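Local atomic coordinates of lipoprotein (Burkholderia cenocepacia, PDB entry 4QHQ), a protein that binds methionine and probably delivers it, as a membrane-attached lipoprotein, to an ABC transporter for uptake. Residues V85-K88 with K89-S92. Numbering follows the deposited sequence.
Sequences VYSK and KFKS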
# COMPACT_ATOMS: atom_id res chain seq x y z
N VAL A 85 6.17 3.59 10.81
CA VAL A 85 6.49 4.97 11.16
C VAL A 85 8.00 5.09 11.11
O VAL A 85 8.73 4.26 11.68
CB VAL A 85 6.02 5.30 12.58
CG1 VAL A 85 6.31 6.74 12.92
CG2 VAL A 85 4.53 5.03 12.73
N TYR A 86 8.48 6.16 10.46
CA TYR A 86 9.90 6.38 10.23
C TYR A 86 10.30 7.73 10.76
O TYR A 86 9.49 8.65 10.82
CB TYR A 86 10.25 6.29 8.74
CG TYR A 86 9.89 4.95 8.17
CD1 TYR A 86 8.62 4.70 7.69
CD2 TYR A 86 10.82 3.91 8.17
CE1 TYR A 86 8.27 3.46 7.20
CE2 TYR A 86 10.48 2.67 7.69
CZ TYR A 86 9.21 2.45 7.20
OH TYR A 86 8.89 1.21 6.72
N SER A 87 11.55 7.84 11.18
CA SER A 87 12.07 9.10 11.69
C SER A 87 13.57 9.15 11.52
O SER A 87 14.27 8.16 11.73
CB SER A 87 11.71 9.27 13.16
OG SER A 87 12.23 10.49 13.66
N LYS A 88 14.06 10.32 11.15
CA LYS A 88 15.49 10.57 11.08
C LYS A 88 15.96 11.23 12.36
O LYS A 88 17.14 11.53 12.49
CB LYS A 88 15.83 11.50 9.91
CG LYS A 88 15.56 10.91 8.55
CD LYS A 88 16.44 9.71 8.28
CE LYS A 88 16.11 9.07 6.95
NZ LYS A 88 16.74 7.73 6.79
N LYS A 89 15.03 11.49 13.28
CA LYS A 89 15.32 12.34 14.43
C LYS A 89 15.03 11.69 15.78
O LYS A 89 15.57 12.14 16.80
CB LYS A 89 14.55 13.67 14.30
CG LYS A 89 14.70 14.33 12.93
CD LYS A 89 14.01 15.69 12.86
CE LYS A 89 14.13 16.29 11.46
NZ LYS A 89 13.47 17.62 11.36
N PHE A 90 14.20 10.65 15.81
CA PHE A 90 13.80 10.01 17.07
C PHE A 90 13.72 8.50 16.93
O PHE A 90 13.40 7.99 15.86
CB PHE A 90 12.46 10.58 17.53
CG PHE A 90 12.50 12.06 17.77
CD1 PHE A 90 13.11 12.57 18.91
CD2 PHE A 90 11.97 12.95 16.85
CE1 PHE A 90 13.18 13.93 19.14
CE2 PHE A 90 12.04 14.33 17.08
CZ PHE A 90 12.64 14.82 18.23
N LYS A 91 13.99 7.78 18.02
CA LYS A 91 14.03 6.32 18.00
C LYS A 91 12.70 5.70 18.41
O LYS A 91 12.46 4.51 18.19
CB LYS A 91 15.15 5.81 18.91
CG LYS A 91 16.55 6.12 18.39
CD LYS A 91 16.79 5.41 17.07
CE LYS A 91 18.22 5.62 16.57
NZ LYS A 91 18.47 4.90 15.29
N SER A 92 11.83 6.53 18.98
CA SER A 92 10.52 6.08 19.42
C SER A 92 9.50 7.21 19.32
O SER A 92 9.85 8.38 19.52
CB SER A 92 10.59 5.58 20.86
OG SER A 92 9.30 5.29 21.37
O HOH W 1 14.83 6.36 14.10
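The hydroxyl of Ser-87 fills the inside of a tight local turn and takes two backbone N-H groups. Lys-89 N donates to Ser-87 OG at 3.0 Å, and this bond is fairly straight, at 160°. Phe-90 N donates to the same Ser-87 OG at 2.9 Å, with a more bent angle of 142°. The serine torsion explains the reach: OG stands anti to the backbone N (chi1 180°), beside its own carbonyl carbon. A further bond joins OG to the carbonyl O of Asp-167, so three bonds grip this one atom. Ser-87 CB packs 3.4 Å from Phe-90 O. The bond from Lys-89 N closes an ST turn just after strand 84-86 of the five-stranded mixed sheet; Phe-90 N, one residue further on, adds to it. The Phe-90 ring sits obliquely past Ser-87 OG, its CD2 4.0 Å away, and rests on Pro-97 and Asp-167. A water spans the mouth of the bend, donating to Ser-87 O at 3.0 Å and to Phe-90 O at 2.8 Å. The lysine side is looser. Lys-88 and Lys-89 are exposed and lead away from the turn. The extended Lys-89 chain carries NZ to the carbonyl O of Ser-164.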